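Local coordinates for fatty acid amide hydrolase (Candida albicans, PDB 6KVR), which probably hydrolyses amides of monocarboxylic acids, such as fatty acid amides, to the carboxylate and ammonium, as a serine hydrolase of the amidase signature family, at residues P272-R276 with R549-E553; I339-V344 with L370-A375; K275-V279 with W309-I314. The contacts are given in a common frame with arbitrary orientation. Numbering follows the deposited sequence.

Interaction 1 (P272-R276 with R549-E553)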
loop_
_atom_site.group_PDB
_atom_site.type_symbol
_atom_site.label_atom_id
_atom_site.label_comp_id
_atom_site.label_asym_id
_atom_site.label_seq_id
_atom_site.Cartn_x
_atom_site.Cartn_y
_atom_site.Cartn_z
ATOM N N PRO A 272 6.139 -11.734 5.501
ATOM C CA PRO A 272 4.801 -11.178 5.740
ATOM C C PRO A 272 4.301 -10.355 4.557
ATOM O O PRO A 272 5.056 -9.994 3.641
ATOM C CB PRO A 272 4.983 -10.312 6.989
ATOM C CG PRO A 272 6.466 -10.126 7.158
ATOM C CD PRO A 272 7.197 -11.075 6.282
ATOM N N THR A 273 2.988 -10.110 4.565
ATOM C CA THR A 273 2.399 -9.173 3.614
ATOM C C THR A 273 3.088 -7.827 3.754
ATOM O O THR A 273 3.462 -7.426 4.863
ATOM C CB THR A 273 0.889 -8.990 3.866
ATOM O OG1 THR A 273 0.278 -10.236 4.210
ATOM C CG2 THR A 273 0.201 -8.446 2.602
ATOM N N THR A 274 3.245 -7.115 2.637
ATOM C CA THR A 274 3.940 -5.834 2.698
ATOM C C THR A 274 3.238 -4.878 3.653
ATOM O O THR A 274 2.023 -4.954 3.872
ATOM C CB THR A 274 4.040 -5.176 1.320
ATOM O OG1 THR A 274 2.728 -5.054 0.753
ATOM C CG2 THR A 274 4.943 -5.987 0.374
ATOM N N LYS A 275 4.036 -3.981 4.231
ATOM C CA LYS A 275 3.602 -2.824 5.009
ATOM C C LYS A 275 3.102 -3.180 6.402
ATOM O O LYS A 275 2.418 -2.385 7.026
ATOM C CB LYS A 275 2.555 -2.002 4.253
ATOM C CG LYS A 275 3.023 -1.603 2.843
ATOM C CD LYS A 275 1.915 -1.786 1.808
ATOM C CE LYS A 275 1.231 -0.445 1.439
ATOM N NZ LYS A 275 -0.146 -0.577 0.823
ATOM N N ARG A 276 3.452 -4.348 6.928
ATOM C CA ARG A 276 3.216 -4.629 8.333
ATOM C C ARG A 276 4.470 -4.399 9.173
ATOM O O ARG A 276 4.398 -3.791 10.246
ATOM C CB ARG A 276 2.713 -6.071 8.499
ATOM C CG ARG A 276 1.459 -6.392 7.703
ATOM C CD ARG A 276 0.744 -7.655 8.207
ATOM N NE ARG A 276 -0.069 -7.416 9.396
ATOM C CZ ARG A 276 -0.980 -8.257 9.876
ATOM N NH1 ARG A 276 -1.272 -9.388 9.256
ATOM N NH2 ARG A 276 -1.604 -7.959 11.017
ATOM N N ARG A 549 -3.743 -12.315 1.171
ATOM C CA ARG A 549 -3.057 -11.097 1.602
ATOM C C ARG A 549 -3.599 -10.599 2.934
ATOM O O ARG A 549 -4.816 -10.480 3.117
ATOM C CB ARG A 549 -3.211 -10.001 0.538
ATOM C CG ARG A 549 -2.482 -10.287 -0.753
ATOM C CD ARG A 549 -2.504 -9.062 -1.654
ATOM N NE ARG A 549 -1.470 -8.101 -1.293
ATOM C CZ ARG A 549 -1.621 -6.784 -1.370
ATOM N NH1 ARG A 549 -2.758 -6.240 -1.783
ATOM N NH2 ARG A 549 -0.604 -5.992 -1.039
ATOM N N TYR A 550 -2.681 -10.301 3.853
ATOM C CA TYR A 550 -2.943 -9.782 5.198
ATOM C C TYR A 550 -3.572 -10.814 6.124
ATOM O O TYR A 550 -4.055 -10.463 7.203
ATOM C CB TYR A 550 -3.779 -8.495 5.156
ATOM C CG TYR A 550 -2.966 -7.417 4.503
ATOM C CD1 TYR A 550 -1.919 -6.806 5.191
ATOM C CD2 TYR A 550 -3.176 -7.071 3.173
ATOM C CE1 TYR A 550 -1.135 -5.847 4.588
ATOM C CE2 TYR A 550 -2.393 -6.113 2.555
ATOM C CZ TYR A 550 -1.375 -5.508 3.264
ATOM O OH TYR A 550 -0.593 -4.563 2.640
ATOM N N PHE A 551 -3.550 -12.086 5.739
ATOM C CA PHE A 551 -3.949 -13.173 6.631
ATOM C C PHE A 551 -2.735 -13.909 7.189
ATOM O O PHE A 551 -2.759 -15.133 7.348
ATOM C CB PHE A 551 -4.892 -14.128 5.906
ATOM C CG PHE A 551 -6.287 -13.569 5.702
ATOM C CD1 PHE A 551 -6.519 -12.556 4.771
ATOM C CD2 PHE A 551 -7.366 -14.047 6.446
ATOM C CE1 PHE A 551 -7.803 -12.034 4.576
ATOM C CE2 PHE A 551 -8.658 -13.531 6.250
ATOM C CZ PHE A 551 -8.875 -12.523 5.315
ATOM N N ASP A 552 -1.655 -13.161 7.468
ATOM C CA ASP A 552 -0.430 -13.717 8.050
ATOM C C ASP A 552 -0.704 -14.542 9.303
ATOM O O ASP A 552 -0.027 -15.549 9.559
ATOM C CB ASP A 552 0.544 -12.589 8.412
ATOM C CG ASP A 552 0.710 -11.563 7.303
ATOM O OD1 ASP A 552 -0.277 -10.921 6.878
ATOM O OD2 ASP A 552 1.855 -11.391 6.873
ATOM N N GLU A 553 -1.644 -14.083 10.130
ATOM C CA GLU A 553 -1.917 -14.754 11.395
ATOM C C GLU A 553 -2.384 -16.182 11.157
ATOM O O GLU A 553 -1.897 -17.119 11.797
ATOM C CB GLU A 553 -2.959 -13.956 12.190
ATOM C CG GLU A 553 -2.454 -12.574 12.635
ATOM C CD GLU A 553 -2.857 -11.444 11.668
ATOM O OE1 GLU A 553 -2.937 -11.674 10.433
ATOM O OE2 GLU A 553 -3.109 -10.315 12.151
#
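Tyr550, Arg276 and Thr273 bury the most surface here, 86, 80 and 78 Å² of a summed 408 Å². Tyr550 lies alongside the type II turn of Thr273 to Arg276. The CG2 methyl of Thr273 sits 3.3 Å from the centroid of the Tyr550 ring, 10° off its normal, a close CH-pi contact, while the phenol OH of Tyr550 donates to Thr274 O at 2.9 Å, so the ring spans from the first to the second residue of the turn. Thr273 OG1 works in both directions: it accepts from Tyr550 N (3.0 Å) and donates to Asp552 OD1 (2.8 Å). The other carboxylate oxygen, Asp552 OD2, receives Thr273 N at 2.9 Å, so Asp552 grips backbone and side chain of one residue. Arg276 closes the far end: its NH1 forms a salt bridge to Asp552 OD1 (3.0 Å) and also donates to Glu553 OE1 (3.1 Å), and its NH2 bridges to Glu553 OE2 (3.0 Å). Both acids lie near the guanidinium plane, the favourable in-plane geometry, and Arg332 is a second partner of Glu553. Arg549 forms a salt bridge, and Thr274 OG1 a hydrogen bond, with Asp491; Arg549 NH1 also bonds Ser324 O of the second subunit. With Phe551 as N-cap, the acids of the first turn of helix 552-565 fasten the loop after strand 268-271 through a buried Arg-Asp-Glu salt-bridge network beside the dimer interface.

Interaction 2 (I339-V344 with L370-A375); sequences IGDLTV and LKGAGA
This is an apolar packing contact without cross-segment hydrogen bonds, set where the chain enters strand 343-346 and leaves helix 357-372, in the beta-alpha-beta unit these form with strand 376-379, at one edge of the mixed central sheet. The lead-in to the first strand meets the turn that carries the chain out of the helix towards the second. Residues 339-341 make a 3-10 turn, closed by Leu342 N to Ile339 O (3.1 Å), before the chain extends at Leu342 into strand 343-346. Opposite, the helix ends in a Schellman motif: Gly374, at phi/psi 100/14, follows Ala373 (-86/5), with Gly374 N to Lys371 O at 3.0 Å and Ala375 N to Leu370 O at 3.1 Å. A side chain at Gly374 would jam against the preceding carbonyl. The backbones come nearest at Gly340 and Gly374, whose CA atoms are 4.3 Å apart.

Ile339, with chi1 and chi2 both m, has 74 Å² buried. Its CG2 lies 3.5 Å from Ala373 CB and 4.0 Å from both Ala375 CB and Leu370 CD2. Leu370 (m, t) also extends towards the strand, its CD1 4.5 Å from Val344 CG2, and it touches Leu464 of the adjoining strand. Helix 552-565 closes over the group, Ala561 and Ile562 on Ile339 and Leu565 on Leu370 and Ala373. Leu342 O is 3.6 Å from Ala375 CA. Where the two glycines meet, a CA-H...O contact joins Gly340 CA to Gly374 O at 3.5 Å, with 147° at the hydrogen.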
loop_
_atom_site.group_PDB
_atom_site.type_symbol
_atom_site.label_atom_id
_atom_site.label_comp_id
_atom_site.label_asym_id
_atom_site.label_seq_id
_atom_site.Cartn_x
_atom_site.Cartn_y
_atom_site.Cartn_z
ATOM N N ILE A 339 -6.174 -29.925 11.336
ATOM C CA ILE A 339 -5.791 -30.243 9.962
ATOM C C ILE A 339 -7.018 -30.580 9.128
ATOM O O ILE A 339 -7.106 -30.214 7.949
ATOM C CB ILE A 339 -4.769 -31.394 9.936
ATOM C CG1 ILE A 339 -3.499 -31.000 10.684
ATOM C CG2 ILE A 339 -4.427 -31.741 8.498
ATOM C CD1 ILE A 339 -2.680 -29.932 9.978
ATOM N N GLY A 340 -7.991 -31.269 9.731
ATOM C CA GLY A 340 -9.205 -31.642 9.020
ATOM C C GLY A 340 -10.093 -30.478 8.637
ATOM O O GLY A 340 -11.047 -30.673 7.876
ATOM N N ASP A 341 -9.800 -29.278 9.132
ATOM C CA ASP A 341 -10.540 -28.081 8.754
ATOM C C ASP A 341 -9.930 -27.335 7.566
ATOM O O ASP A 341 -10.550 -26.381 7.083
ATOM C CB ASP A 341 -10.635 -27.128 9.953
ATOM C CG ASP A 341 -11.546 -27.660 11.063
ATOM O OD1 ASP A 341 -11.228 -27.441 12.257
ATOM O OD2 ASP A 341 -12.576 -28.300 10.745
ATOM N N LEU A 342 -8.755 -27.751 7.072
ATOM C CA LEU A 342 -7.991 -26.987 6.088
ATOM C C LEU A 342 -8.235 -27.483 4.668
ATOM O O LEU A 342 -8.340 -28.690 4.427
ATOM C CB LEU A 342 -6.487 -27.057 6.387
ATOM C CG LEU A 342 -5.985 -26.606 7.763
ATOM C CD1 LEU A 342 -4.641 -27.217 8.085
ATOM C CD2 LEU A 342 -5.896 -25.101 7.850
ATOM N N THR A 343 -8.299 -26.545 3.725
ATOM C CA THR A 343 -8.246 -26.846 2.297
ATOM C C THR A 343 -6.922 -26.316 1.753
ATOM O O THR A 343 -6.622 -25.126 1.894
ATOM C CB THR A 343 -9.433 -26.230 1.560
ATOM O OG1 THR A 343 -10.652 -26.731 2.124
ATOM C CG2 THR A 343 -9.389 -26.571 0.070
ATOM N N VAL A 344 -6.116 -27.194 1.162
ATOM C CA VAL A 344 -4.764 -26.844 0.738
ATOM C C VAL A 344 -4.614 -27.147 -0.753
ATOM O O VAL A 344 -4.791 -28.292 -1.178
ATOM C CB VAL A 344 -3.694 -27.593 1.555
ATOM C CG1 VAL A 344 -2.313 -27.065 1.202
ATOM C CG2 VAL A 344 -3.939 -27.440 3.043
ATOM N N LEU A 370 -0.967 -34.850 5.162
ATOM C CA LEU A 370 -2.109 -33.946 5.308
ATOM C C LEU A 370 -3.409 -34.645 4.940
ATOM O O LEU A 370 -4.429 -34.492 5.621
ATOM C CB LEU A 370 -1.932 -32.710 4.422
ATOM C CG LEU A 370 -0.894 -31.658 4.803
ATOM C CD1 LEU A 370 -0.838 -30.602 3.702
ATOM C CD2 LEU A 370 -1.239 -31.045 6.168
ATOM N N LYS A 371 -3.399 -35.364 3.818
ATOM C CA LYS A 371 -4.565 -36.130 3.411
ATOM C C LYS A 371 -4.973 -37.108 4.504
ATOM O O LYS A 371 -6.161 -37.220 4.840
ATOM C CB LYS A 371 -4.248 -36.855 2.109
ATOM C CG LYS A 371 -5.316 -36.803 1.073
ATOM C CD LYS A 371 -4.857 -37.496 -0.193
ATOM C CE LYS A 371 -3.736 -36.721 -0.837
ATOM N NZ LYS A 371 -3.292 -37.297 -2.134
ATOM N N GLY A 372 -3.988 -37.786 5.100
ATOM C CA GLY A 372 -4.285 -38.741 6.150
ATOM C C GLY A 372 -4.881 -38.110 7.392
ATOM O O GLY A 372 -5.662 -38.748 8.102
ATOM N N ALA A 373 -4.537 -36.855 7.674
ATOM C CA ALA A 373 -5.129 -36.188 8.825
ATOM C C ALA A 373 -6.469 -35.531 8.501
ATOM O O ALA A 373 -7.033 -34.851 9.368
ATOM C CB ALA A 373 -4.154 -35.160 9.395
ATOM N N GLY A 374 -6.985 -35.712 7.288
ATOM C CA GLY A 374 -8.309 -35.238 6.931
ATOM C C GLY A 374 -8.418 -33.938 6.142
ATOM O O GLY A 374 -9.529 -33.400 6.033
ATOM N N ALA A 375 -7.326 -33.425 5.574
ATOM C CA ALA A 375 -7.401 -32.154 4.858
ATOM C C ALA A 375 -7.903 -32.355 3.435
ATOM O O ALA A 375 -7.536 -33.318 2.758
ATOM C CB ALA A 375 -6.036 -31.461 4.827
#

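Interaction 3 (K275-V279 with W309-I314); sequences KRISV and WMKAYI
Ile277, with chi1 m (-75°) and chi2 p (75°), is the apolar centre, 92 Å² of it covered by one face of a helix. Its CD1 meets CE of Met310 (selenomethionine, all three chi angles m) at 3.3 Å and Ile314 CD1 at 4.3 Å; its CG1 reaches the ring edge of Trp309 at CZ3, 3.7 Å away; and its CG2 is 3.9 Å from Tyr313 CZ. Ile277 CG1 also stands over the face of the Tyr313 ring, 4.3 Å from the centroid and 24° off the normal, a CH-pi contact. The four partners come from successive turns of helix 303-317: Trp309 and Tyr313 (chi1 t) are linked by Tyr313 N to Trp309 O at 2.8 Å, Met310 and Ile314 (chi1 m) by Ile314 N to Met310 O at 3.0 Å; the helix widens to a pi-type turn at 312-314. Residues 275-279 form no regular structure; they belong to the loop between strands 268-271 and 295-300, neighbours in the central sheet of this amidase signature fold, and Ile277 (-107/134) and Ser278 (-71/139) run extended past the helix. The closest CA pair is Arg276 and Ile314, 7.4 Å. Arg276 NE is 4.1 Å from Ile314 CD1, while its guanidinium is bound to Asp552 and Glu553. At the polar edge Ser278 N donates to Tyr313 OH at 3.0 Å (148°), a hydroxyl also hydrogen-bonded to Thr186 OG1, and Ser278 OG is hydrogen-bonded to Asp323 OD2.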
loop_
_atom_site.group_PDB
_atom_site.type_symbol
_atom_site.label_atom_id
_atom_site.label_comp_id
_atom_site.label_asym_id
_atom_site.label_seq_id
_atom_site.Cartn_x
_atom_site.Cartn_y
_atom_site.Cartn_z
ATOM N N LYS A 275 4.036 -3.981 4.231
ATOM C CA LYS A 275 3.602 -2.824 5.009
ATOM C C LYS A 275 3.102 -3.180 6.402
ATOM O O LYS A 275 2.418 -2.385 7.026
ATOM C CB LYS A 275 2.555 -2.002 4.253
ATOM C CG LYS A 275 3.023 -1.603 2.843
ATOM C CD LYS A 275 1.915 -1.786 1.808
ATOM C CE LYS A 275 1.231 -0.445 1.439
ATOM N NZ LYS A 275 -0.146 -0.577 0.823
ATOM N N ARG A 276 3.452 -4.348 6.928
ATOM C CA ARG A 276 3.216 -4.629 8.333
ATOM C C ARG A 276 4.470 -4.399 9.173
ATOM O O ARG A 276 4.398 -3.791 10.246
ATOM C CB ARG A 276 2.713 -6.071 8.499
ATOM C CG ARG A 276 1.459 -6.392 7.703
ATOM C CD ARG A 276 0.744 -7.655 8.207
ATOM N NE ARG A 276 -0.069 -7.416 9.396
ATOM C CZ ARG A 276 -0.980 -8.257 9.876
ATOM N NH1 ARG A 276 -1.272 -9.388 9.256
ATOM N NH2 ARG A 276 -1.604 -7.959 11.017
ATOM N N ILE A 277 5.624 -4.843 8.680
ATOM C CA ILE A 277 6.910 -4.674 9.339
ATOM C C ILE A 277 7.681 -3.604 8.568
ATOM O O ILE A 277 7.706 -3.627 7.333
ATOM C CB ILE A 277 7.674 -6.018 9.404
ATOM C CG1 ILE A 277 7.056 -6.923 10.479
ATOM C CG2 ILE A 277 9.105 -5.827 9.793
ATOM C CD1 ILE A 277 5.771 -7.552 10.101
ATOM N N SER A 278 8.283 -2.655 9.284
ATOM C CA SER A 278 9.007 -1.571 8.620
ATOM C C SER A 278 10.316 -2.029 7.971
ATOM O O SER A 278 11.078 -2.818 8.545
ATOM C CB SER A 278 9.322 -0.459 9.615
ATOM O OG SER A 278 10.013 0.594 8.959
ATOM N N VAL A 279 10.585 -1.506 6.768
ATOM C CA VAL A 279 11.898 -1.620 6.136
ATOM C C VAL A 279 12.641 -0.291 6.142
ATOM O O VAL A 279 13.706 -0.184 5.536
ATOM C CB VAL A 279 11.815 -2.178 4.701
ATOM C CG1 VAL A 279 11.217 -3.585 4.697
ATOM C CG2 VAL A 279 11.009 -1.249 3.806
ATOM N N TRP A 309 7.288 -12.890 17.639
ATOM C CA TRP A 309 7.963 -11.722 17.087
ATOM C C TRP A 309 6.967 -10.798 16.385
ATOM O O TRP A 309 6.925 -9.598 16.656
ATOM C CB TRP A 309 9.065 -12.197 16.137
ATOM C CG TRP A 309 10.050 -11.173 15.720
ATOM C CD1 TRP A 309 11.263 -10.935 16.277
ATOM C CD2 TRP A 309 9.922 -10.256 14.629
ATOM N NE1 TRP A 309 11.902 -9.916 15.615
ATOM C CE2 TRP A 309 11.101 -9.480 14.596
ATOM C CE3 TRP A 309 8.916 -9.998 13.693
ATOM C CZ2 TRP A 309 11.313 -8.472 13.658
ATOM C CZ3 TRP A 309 9.128 -8.997 12.751
ATOM C CH2 TRP A 309 10.324 -8.251 12.738
HETATM N N MSE A 310 6.129 -11.346 15.514
HETATM C CA MSE A 310 5.107 -10.554 14.852
HETATM C C MSE A 310 4.201 -9.857 15.863
HETATM O O MSE A 310 3.991 -8.639 15.787
HETATM C CB MSE A 310 4.273 -11.437 13.915
HETATM C CG MSE A 310 5.092 -12.120 12.821
HETATM SE SE MSE A 310 5.830 -10.815 11.537
HETATM C CE MSE A 310 4.163 -10.459 10.507
ATOM N N LYS A 311 3.671 -10.635 16.813
ATOM C CA LYS A 311 2.729 -10.092 17.789
ATOM C C LYS A 311 3.359 -8.966 18.591
ATOM O O LYS A 311 2.750 -7.903 18.762
ATOM C CB LYS A 311 2.230 -11.192 18.730
ATOM C CG LYS A 311 1.187 -10.720 19.757
ATOM C CD LYS A 311 0.808 -11.875 20.672
ATOM C CE LYS A 311 1.944 -12.194 21.639
ATOM N NZ LYS A 311 2.228 -13.670 21.753
ATOM N N ALA A 312 4.586 -9.177 19.086
ATOM C CA ALA A 312 5.252 -8.141 19.871
ATOM C C ALA A 312 5.580 -6.920 19.012
ATOM O O ALA A 312 5.321 -5.776 19.411
ATOM C CB ALA A 312 6.522 -8.702 20.514
ATOM N N TYR A 313 6.162 -7.151 17.829
ATOM C CA TYR A 313 6.574 -6.052 16.962
ATOM C C TYR A 313 5.400 -5.135 16.658
ATOM O O TYR A 313 5.489 -3.920 16.840
ATOM C CB TYR A 313 7.173 -6.603 15.663
ATOM C CG TYR A 313 7.733 -5.549 14.710
ATOM C CD1 TYR A 313 6.894 -4.817 13.864
ATOM C CD2 TYR A 313 9.101 -5.290 14.655
ATOM C CE1 TYR A 313 7.400 -3.873 12.994
ATOM C CE2 TYR A 313 9.613 -4.344 13.797
ATOM C CZ TYR A 313 8.758 -3.636 12.965
ATOM O OH TYR A 313 9.273 -2.696 12.099
ATOM N N ILE A 314 4.280 -5.706 16.213
ATOM C CA ILE A 314 3.166 -4.904 15.731
ATOM C C ILE A 314 2.366 -4.322 16.893
ATOM O O ILE A 314 2.164 -3.103 16.971
ATOM C CB ILE A 314 2.284 -5.750 14.799
ATOM C CG1 ILE A 314 3.021 -6.048 13.491
ATOM C CG2 ILE A 314 0.913 -5.080 14.579
ATOM C CD1 ILE A 314 2.419 -7.197 12.694
#

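How the interactions relate
From the N terminus, the loop after strand 268-271 comes first and supplies one side of two contacts, which share Lys275 and Arg276. Interaction 3 closes a short loop, with 29 residues between its segments, back onto helix 303-317. Interaction 2 follows in series, closing 25 residues around helix 357-372 at the sheet edge. Interaction 1, spanning 272 residues, ends at the start of helix 552-565 and encloses interaction 2. Interactions 1 and 3 have centres 9 Å apart and touch, Pro272 CB to Met310 CE at 3.6 Å; interaction 2 is centred 23 Å from interaction 1, although helix 552-565 takes part in one and packs on the other.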